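Local coordinates for protein glutathione peroxidase-like peroxiredoxin HYR1 (Saccharomyces cerevisiae, PDB 3CMI) that reduces hydroperoxides at the expense of thioredoxin and senses hydroperoxide stress, oxidizing and thereby activating the transcription activator YAP1, at residues L36-A41 and W133-F138; I68-N73 and P99-I104. All coordinates share one frame; numbering follows the deposited sequence.

Contact 1 (L36-A41 and W133-F138)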
ATOM      1  N   LEU A  36       0.564   0.314  -5.235  1.00 39.78           N
ATOM      2  CA  LEU A  36       1.150   1.019  -4.098  1.00 39.71           C
ATOM      3  C   LEU A  36       0.294   0.678  -2.878  1.00 39.62           C
ATOM      4  O   LEU A  36      -0.903   0.952  -2.865  1.00 39.28           O
ATOM      5  CB  LEU A  36       1.159   2.527  -4.376  1.00 39.91           C
ATOM      6  CG  LEU A  36       2.083   3.548  -3.686  1.00 41.21           C
ATOM      7  CD1 LEU A  36       1.321   4.449  -2.728  1.00 42.36           C
ATOM      8  CD2 LEU A  36       3.283   2.914  -2.985  1.00 40.60           C
ATOM      9  N   ILE A  37       0.886   0.034  -1.875  1.00 39.35           N
ATOM     10  CA  ILE A  37       0.149  -0.256  -0.655  1.00 39.50           C
ATOM     11  C   ILE A  37       0.575   0.708   0.444  1.00 39.28           C
ATOM     12  O   ILE A  37       1.749   0.777   0.808  1.00 39.15           O
ATOM     13  CB  ILE A  37       0.272  -1.745  -0.219  1.00 39.78           C
ATOM     14  CG1 ILE A  37      -0.319  -2.652  -1.308  1.00 40.13           C
ATOM     15  CG2 ILE A  37      -0.456  -1.983   1.115  1.00 39.66           C
ATOM     16  CD1 ILE A  37      -0.247  -4.126  -1.011  1.00 40.13           C
ATOM     17  N   VAL A  38      -0.394   1.457   0.960  1.00 38.85           N
ATOM     18  CA  VAL A  38      -0.120   2.498   1.945  1.00 38.55           C
ATOM     19  C   VAL A  38      -1.013   2.342   3.176  1.00 38.38           C
ATOM     20  O   VAL A  38      -2.234   2.207   3.062  1.00 38.29           O
ATOM     21  CB  VAL A  38      -0.247   3.924   1.317  1.00 38.30           C
ATOM     22  CG1 VAL A  38      -1.657   4.168   0.751  1.00 38.90           C
ATOM     23  CG2 VAL A  38       0.121   4.997   2.316  1.00 38.10           C
ATOM     24  N   ASN A  39      -0.398   2.327   4.354  1.00 38.05           N
ATOM     25  CA  ASN A  39      -1.175   2.405   5.584  1.00 37.76           C
ATOM     26  C   ASN A  39      -1.535   3.859   5.852  1.00 37.74           C
ATOM     27  O   ASN A  39      -0.690   4.754   5.796  1.00 37.86           O
ATOM     28  CB  ASN A  39      -0.470   1.752   6.779  1.00 37.56           C
ATOM     29  CG  ASN A  39       0.828   2.435   7.146  1.00 37.19           C
ATOM     30  OD1 ASN A  39       0.932   3.083   8.190  1.00 37.45           O
ATOM     31  ND2 ASN A  39       1.831   2.283   6.299  1.00 36.61           N
ATOM     32  N   VAL A  40      -2.810   4.079   6.119  1.00 37.51           N
ATOM     33  CA  VAL A  40      -3.378   5.405   6.162  1.00 37.45           C
ATOM     34  C   VAL A  40      -3.842   5.730   7.578  1.00 37.40           C
ATOM     35  O   VAL A  40      -4.145   4.827   8.357  1.00 37.39           O
ATOM     36  CB  VAL A  40      -4.502   5.496   5.093  1.00 37.63           C
ATOM     37  CG1 VAL A  40      -5.752   6.197   5.608  1.00 38.10           C
ATOM     38  CG2 VAL A  40      -3.954   6.118   3.818  1.00 36.99           C
ATOM     39  N   ALA A  41      -3.859   7.015   7.916  1.00 37.47           N
ATOM     40  CA  ALA A  41      -4.242   7.456   9.252  1.00 37.58           C
ATOM     41  C   ALA A  41      -5.750   7.357   9.463  1.00 37.72           C
ATOM     42  O   ALA A  41      -6.536   7.883   8.669  1.00 37.87           O
ATOM     43  CB  ALA A  41      -3.759   8.868   9.503  1.00 37.48           C
ATOM     44  N   TRP A 133       5.355   4.517  11.247  1.00 33.76           N
ATOM     45  CA  TRP A 133       4.336   5.557  11.375  1.00 33.53           C
ATOM     46  C   TRP A 133       3.309   5.499  10.245  1.00 33.20           C
ATOM     47  O   TRP A 133       3.387   4.640   9.365  1.00 33.10           O
ATOM     48  CB  TRP A 133       4.989   6.949  11.454  1.00 33.58           C
ATOM     49  CG  TRP A 133       4.327   7.856  12.460  1.00 33.79           C
ATOM     50  CD1 TRP A 133       4.367   7.735  13.826  1.00 34.09           C
ATOM     51  CD2 TRP A 133       3.528   9.012  12.185  1.00 33.57           C
ATOM     52  NE1 TRP A 133       3.641   8.744  14.414  1.00 34.18           N
ATOM     53  CE2 TRP A 133       3.115   9.543  13.431  1.00 33.99           C
ATOM     54  CE3 TRP A 133       3.122   9.655  11.007  1.00 33.93           C
ATOM     55  CZ2 TRP A 133       2.314  10.688  13.532  1.00 34.08           C
ATOM     56  CZ3 TRP A 133       2.321  10.794  11.107  1.00 34.03           C
ATOM     57  CH2 TRP A 133       1.929  11.298  12.362  1.00 34.11           C
ATOM     58  N   ASN A 134       2.340   6.407  10.288  1.00 32.97           N
ATOM     59  CA  ASN A 134       1.368   6.573   9.206  1.00 32.86           C
ATOM     60  C   ASN A 134       2.037   6.750   7.847  1.00 33.14           C
ATOM     61  O   ASN A 134       3.116   7.337   7.757  1.00 33.07           O
ATOM     62  CB  ASN A 134       0.476   7.781   9.486  1.00 32.55           C
ATOM     63  CG  ASN A 134      -0.426   7.580  10.684  1.00 32.27           C
ATOM     64  OD1 ASN A 134      -1.039   6.523  10.846  1.00 31.28           O
ATOM     65  ND2 ASN A 134      -0.518   8.601  11.529  1.00 31.76           N
ATOM     66  N   PHE A 135       1.396   6.230   6.800  1.00 33.28           N
ATOM     67  CA  PHE A 135       1.795   6.478   5.399  1.00 33.79           C
ATOM     68  C   PHE A 135       3.124   5.855   4.957  1.00 34.08           C
ATOM     69  O   PHE A 135       3.818   6.402   4.098  1.00 34.28           O
ATOM     70  CB  PHE A 135       1.752   7.979   5.055  1.00 33.59           C
ATOM     71  CG  PHE A 135       0.437   8.632   5.364  1.00 33.72           C
ATOM     72  CD1 PHE A 135      -0.671   8.415   4.550  1.00 33.74           C
ATOM     73  CD2 PHE A 135       0.306   9.463   6.469  1.00 33.41           C
ATOM     74  CE1 PHE A 135      -1.896   9.016   4.839  1.00 33.96           C
ATOM     75  CE2 PHE A 135      -0.910  10.070   6.768  1.00 33.70           C
ATOM     76  CZ  PHE A 135      -2.015   9.845   5.952  1.00 33.89           C
ATOM     77  N   GLU A 136       3.466   4.708   5.530  1.00 34.39           N
ATOM     78  CA  GLU A 136       4.530   3.877   4.980  1.00 34.97           C
ATOM     79  C   GLU A 136       3.989   3.197   3.711  1.00 35.14           C
ATOM     80  O   GLU A 136       2.792   2.906   3.619  1.00 34.97           O
ATOM     81  CB  GLU A 136       4.994   2.850   6.015  1.00 35.10           C
ATOM     82  CG  GLU A 136       6.459   2.502   5.906  1.00 36.00           C
ATOM     83  CD  GLU A 136       7.039   1.880   7.167  1.00 36.24           C
ATOM     84  OE1 GLU A 136       7.494   0.729   7.083  1.00 37.64           O
ATOM     85  OE2 GLU A 136       7.060   2.529   8.234  1.00 36.28           O
ATOM     86  N   LYS A 137       4.869   2.964   2.739  1.00 35.47           N
ATOM     87  CA  LYS A 137       4.468   2.567   1.385  1.00 35.61           C
ATOM     88  C   LYS A 137       5.258   1.371   0.855  1.00 35.79           C
ATOM     89  O   LYS A 137       6.488   1.294   1.015  1.00 35.93           O
ATOM     90  CB  LYS A 137       4.650   3.743   0.419  1.00 35.93           C
ATOM     91  CG  LYS A 137       3.935   5.034   0.821  1.00 36.48           C
ATOM     92  CD  LYS A 137       4.697   6.245   0.332  1.00 37.37           C
ATOM     93  CE  LYS A 137       4.116   7.540   0.887  1.00 38.25           C
ATOM     94  NZ  LYS A 137       4.784   7.984   2.142  1.00 36.61           N
ATOM     95  N   PHE A 138       4.541   0.444   0.226  1.00 35.57           N
ATOM     96  CA  PHE A 138       5.140  -0.706  -0.445  1.00 35.59           C
ATOM     97  C   PHE A 138       4.717  -0.678  -1.905  1.00 35.74           C
ATOM     98  O   PHE A 138       3.531  -0.552  -2.210  1.00 35.60           O
ATOM     99  CB  PHE A 138       4.653  -2.026   0.163  1.00 35.59           C
ATOM    100  CG  PHE A 138       5.071  -2.254   1.593  1.00 35.96           C
ATOM    101  CD1 PHE A 138       4.379  -1.653   2.647  1.00 36.57           C
ATOM    102  CD2 PHE A 138       6.110  -3.130   1.891  1.00 35.22           C
ATOM    103  CE1 PHE A 138       4.748  -1.893   3.972  1.00 35.74           C
ATOM    104  CE2 PHE A 138       6.477  -3.378   3.209  1.00 35.96           C
ATOM    105  CZ  PHE A 138       5.801  -2.753   4.252  1.00 35.37           C
TER
HETATM  106  O   HOH W   1       2.065   0.532   4.321  1.00 29.79           O
HETATM  107  O   HOH W   2      -1.676   4.223   9.582  1.00 35.71           O

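Contact 2 (I68-N73 and P99-I104)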
ATOM      1  N   ILE A  68      -3.875   0.761  -2.723  1.00 35.43           N
ATOM      2  CA  ILE A  68      -4.729   0.166  -1.699  1.00 35.85           C
ATOM      3  C   ILE A  68      -4.378   0.830  -0.367  1.00 36.10           C
ATOM      4  O   ILE A  68      -3.245   0.718   0.113  1.00 35.87           O
ATOM      5  CB  ILE A  68      -4.580  -1.389  -1.622  1.00 35.90           C
ATOM      6  CG1 ILE A  68      -4.574  -2.027  -3.025  1.00 34.95           C
ATOM      7  CG2 ILE A  68      -5.669  -2.002  -0.725  1.00 35.86           C
ATOM      8  CD1 ILE A  68      -5.844  -1.773  -3.882  1.00 34.98           C
ATOM      9  N   GLY A  69      -5.338   1.562   0.195  1.00 36.00           N
ATOM     10  CA  GLY A  69      -5.128   2.271   1.458  1.00 36.18           C
ATOM     11  C   GLY A  69      -5.669   1.494   2.642  1.00 36.04           C
ATOM     12  O   GLY A  69      -6.833   1.110   2.650  1.00 36.65           O
ATOM     13  N   PHE A  70      -4.819   1.255   3.637  1.00 35.90           N
ATOM     14  CA  PHE A  70      -5.226   0.560   4.854  1.00 35.43           C
ATOM     15  C   PHE A  70      -5.279   1.524   6.044  1.00 35.21           C
ATOM     16  O   PHE A  70      -4.232   1.935   6.560  1.00 35.30           O
ATOM     17  CB  PHE A  70      -4.266  -0.595   5.174  1.00 35.62           C
ATOM     18  CG  PHE A  70      -4.424  -1.802   4.285  1.00 35.71           C
ATOM     19  CD1 PHE A  70      -3.720  -1.900   3.084  1.00 36.82           C
ATOM     20  CD2 PHE A  70      -5.252  -2.856   4.664  1.00 36.02           C
ATOM     21  CE1 PHE A  70      -3.852  -3.025   2.269  1.00 36.57           C
ATOM     22  CE2 PHE A  70      -5.392  -3.982   3.860  1.00 36.15           C
ATOM     23  CZ  PHE A  70      -4.689  -4.067   2.659  1.00 36.06           C
ATOM     24  N   PRO A  71      -6.495   1.909   6.471  1.00 34.75           N
ATOM     25  CA  PRO A  71      -6.672   2.619   7.737  1.00 34.51           C
ATOM     26  C   PRO A  71      -6.093   1.850   8.923  1.00 34.23           C
ATOM     27  O   PRO A  71      -6.189   0.622   8.981  1.00 34.04           O
ATOM     28  CB  PRO A  71      -8.198   2.716   7.873  1.00 34.37           C
ATOM     29  CG  PRO A  71      -8.688   2.705   6.468  1.00 34.44           C
ATOM     30  CD  PRO A  71      -7.775   1.751   5.754  1.00 34.97           C
ATOM     31  N   CYS A  72      -5.498   2.589   9.854  1.00 34.02           N
ATOM     32  CA  CYS A  72      -4.867   2.019  11.037  1.00 33.84           C
ATOM     33  C   CYS A  72      -4.807   3.095  12.109  1.00 33.73           C
ATOM     34  O   CYS A  72      -4.520   4.257  11.812  1.00 33.80           O
ATOM     35  CB  CYS A  72      -3.455   1.529  10.697  1.00 33.72           C
ATOM     36  SG  CYS A  72      -2.569   0.750  12.056  1.00 34.21           S
ATOM     37  N   ASN A  73      -5.074   2.708  13.352  1.00 33.65           N
ATOM     38  CA  ASN A  73      -5.086   3.655  14.465  1.00 33.66           C
ATOM     39  C   ASN A  73      -3.920   3.479  15.449  1.00 33.43           C
ATOM     40  O   ASN A  73      -3.956   4.000  16.562  1.00 33.32           O
ATOM     41  CB  ASN A  73      -6.433   3.587  15.195  1.00 33.72           C
ATOM     42  CG  ASN A  73      -6.690   4.802  16.069  1.00 34.11           C
ATOM     43  OD1 ASN A  73      -7.148   4.673  17.206  1.00 35.10           O
ATOM     44  ND2 ASN A  73      -6.391   5.988  15.546  1.00 34.25           N
ATOM     45  N   PRO A  99      -9.073   2.356  -3.835  1.00 39.04           N
ATOM     46  CA  PRO A  99      -9.632   1.442  -2.825  1.00 38.87           C
ATOM     47  C   PRO A  99      -9.128   1.671  -1.397  1.00 38.27           C
ATOM     48  O   PRO A  99      -7.921   1.669  -1.147  1.00 37.91           O
ATOM     49  CB  PRO A  99      -9.213   0.055  -3.332  1.00 38.93           C
ATOM     50  CG  PRO A  99      -9.046   0.239  -4.800  1.00 39.70           C
ATOM     51  CD  PRO A  99      -8.440   1.607  -4.938  1.00 38.96           C
ATOM     52  N   ILE A 100     -10.078   1.878  -0.487  1.00 37.82           N
ATOM     53  CA  ILE A 100      -9.822   1.974   0.948  1.00 37.42           C
ATOM     54  C   ILE A 100     -10.399   0.728   1.619  1.00 37.28           C
ATOM     55  O   ILE A 100     -11.507   0.296   1.305  1.00 37.53           O
ATOM     56  CB  ILE A 100     -10.435   3.272   1.556  1.00 37.34           C
ATOM     57  CG1 ILE A 100      -9.807   4.530   0.927  1.00 37.22           C
ATOM     58  CG2 ILE A 100     -10.337   3.290   3.088  1.00 37.34           C
ATOM     59  CD1 ILE A 100      -8.328   4.775   1.261  1.00 37.14           C
ATOM     60  N   MET A 101      -9.634   0.144   2.534  1.00 37.42           N
ATOM     61  CA  MET A 101     -10.016  -1.116   3.165  1.00 36.96           C
ATOM     62  C   MET A 101     -10.572  -0.876   4.563  1.00 36.85           C
ATOM     63  O   MET A 101     -10.560   0.254   5.049  1.00 36.68           O
ATOM     64  CB  MET A 101      -8.805  -2.055   3.231  1.00 37.32           C
ATOM     65  CG  MET A 101      -8.111  -2.317   1.893  1.00 36.69           C
ATOM     66  SD  MET A 101      -9.035  -3.407   0.786  1.00 38.56           S
ATOM     67  CE  MET A 101      -9.761  -2.216  -0.334  1.00 38.34           C
ATOM     68  N   LYS A 102     -11.074  -1.943   5.192  1.00 36.43           N
ATOM     69  CA  LYS A 102     -11.433  -1.930   6.610  1.00 36.27           C
ATOM     70  C   LYS A 102     -10.194  -1.634   7.471  1.00 36.17           C
ATOM     71  O   LYS A 102      -9.075  -2.042   7.128  1.00 36.02           O
ATOM     72  CB  LYS A 102     -12.045  -3.284   7.010  1.00 36.19           C
ATOM     73  CG  LYS A 102     -12.615  -3.360   8.427  1.00 36.24           C
ATOM     74  CD  LYS A 102     -13.089  -4.780   8.765  1.00 36.19           C
ATOM     75  CE  LYS A 102     -13.446  -4.931  10.246  1.00 36.24           C
ATOM     76  NZ  LYS A 102     -13.536  -6.367  10.669  1.00 35.70           N
ATOM     77  N   LYS A 103     -10.406  -0.924   8.582  1.00 36.14           N
ATOM     78  CA  LYS A 103      -9.340  -0.620   9.542  1.00 36.39           C
ATOM     79  C   LYS A 103      -8.670  -1.898  10.057  1.00 36.08           C
ATOM     80  O   LYS A 103      -9.342  -2.878  10.379  1.00 35.88           O
ATOM     81  CB  LYS A 103      -9.882   0.213  10.712  1.00 36.41           C
ATOM     82  CG  LYS A 103      -8.808   0.693  11.702  1.00 36.96           C
ATOM     83  CD  LYS A 103      -9.416   1.355  12.941  1.00 37.20           C
ATOM     84  CE  LYS A 103      -9.887   0.339  13.985  1.00 38.46           C
ATOM     85  NZ  LYS A 103      -8.755  -0.351  14.676  1.00 39.58           N
ATOM     86  N   ILE A 104      -7.339  -1.877  10.104  1.00 36.05           N
ATOM     87  CA  ILE A 104      -6.548  -3.021  10.556  1.00 35.84           C
ATOM     88  C   ILE A 104      -5.468  -2.582  11.532  1.00 35.82           C
ATOM     89  O   ILE A 104      -5.207  -1.383  11.688  1.00 36.07           O
ATOM     90  CB  ILE A 104      -5.829  -3.744   9.374  1.00 35.93           C
ATOM     91  CG1 ILE A 104      -4.933  -2.764   8.598  1.00 36.41           C
ATOM     92  CG2 ILE A 104      -6.829  -4.461   8.470  1.00 35.16           C
ATOM     93  CD1 ILE A 104      -3.725  -3.403   7.924  1.00 36.68           C
TER

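Contact 1 (L36-A41 and W133-F138)
I37 and F138 face each other as a hydrogen-bonded antiparallel pair, and their backbones supply the straightest bonds of this contact. I37 N reaches F138 O at 2.7 Å (173° at the hydrogen), and F138 N returns to I37 O at 2.9 Å. V38 and K137 form the next, non-hydrogen-bonded pair. Beyond it the register slips by one residue, where F135 has a positive phi: F135 N bonds N39 O at 2.7 Å, bent to 133°, while N39 N holds E136 O only weakly.

Polar side chains fill in around this slip. The N39 amide, its CG between backbone N and carbonyl carbon (chi1 63°), lies along the opposing chain. Its ND2 donates to a water at 2.7 Å, which in turn donates to E136 O. K137 doubles back within its own segment, so that NZ bonds F135 O at 2.7 Å and also T154 O. The carboxylate of E136 leads away to a salt bridge with R149.

Apolar contacts gather around the F135 ring. V40 CG2 approaches F135 CE1 obliquely at 3.7 Å, V38 CG2 stands at the ring edge, and A41 CB lies 4.1 Å from CZ. Y50 meets the same ring edge-to-face. On the other side of the sheet, I37 and F138 both pack on L118.

W133-F138 carries the Trp-Asn-Phe sequence characteristic of glutathione peroxidases. It is joined to a central strand of the thioredoxin fold, and its beginning, at N134, lies beside A41, whose side chain is about 8 Å from that of the peroxidatic C44.

Contact 2 (I68-N73 and P99-I104)
The F70 ring receives M101 over one of its faces: CG stands 3.9 Å from the ring centroid and 18° off the ring normal, a CH-pi contact displaced toward the rim. M101 SD lies more obliquely, 5.2 Å from the same centroid, in a Met-aromatic contact. The bends of M101 at chi2 (-74°) and chi3 fold its thioether back toward I68, whose CG2 touches M101 CG at 3.6 Å. I104 meets the phenyl group elsewhere, its CD1 coming within 3.6 Å of F70 CD2. CG1 of I104 occupies the crowded position between backbone N and carbonyl carbon, and this carries CD1 to the aromatic ring. Y115 adds an edge-to-face partner to F70.

P71 points toward the opposing segment, on a different side from the F70 ring. Its CD presses on M101 O at 3.2 Å, while CG rests on I100 CG2 and CB faces the root of K103. At the start of the segments, I68 CD1 comes up against CB and CG of P99, the two side chains meeting at a slant.

Three backbone bonds join the segments alongside these side chains. G69 N donates to P99 O at 2.9 Å, and M101 N to G69 O at 3.0 Å, so G69 is gripped through both polar atoms. Further along, I104 N bonds P71 O at 3.0 Å from a position tilted out of the carbonyl plane.

The two segments run the same way, 33° apart, with a single bridge at G69 and I100: an irregular segment thus lines the outer strand of the thioredoxin-fold sheet. F70-N73 supplies the Phe-Pro-Cys-Asn start of the Phe-Pro-Cys-Asn-Gln-Phe signature of glutathione peroxidases.

In the fold
Centred 9 Å apart, the two contacts meet in one mixed sheet, where strand 65-72 lies parallel to strand 34-41 and strand 137-140 runs antiparallel on its other side. Probable bonds V40 N to F70 O (2.6 Å) and V38 O to F70 N (2.8 Å) join them directly. Along the chain the order is 36-41, 68-73, 99-104, 133-138, so contact 2 forms wholly between the halves of contact 1. Helix 47-60 links the two parallel strands as a beta-alpha-beta unit, and helix 113-121 packs on the sheet through I37, F70 and F138. Together the contacts run across the thioredoxin-like core, the A41 and N73 side chains lying about 8 and 10 Å from that of C44.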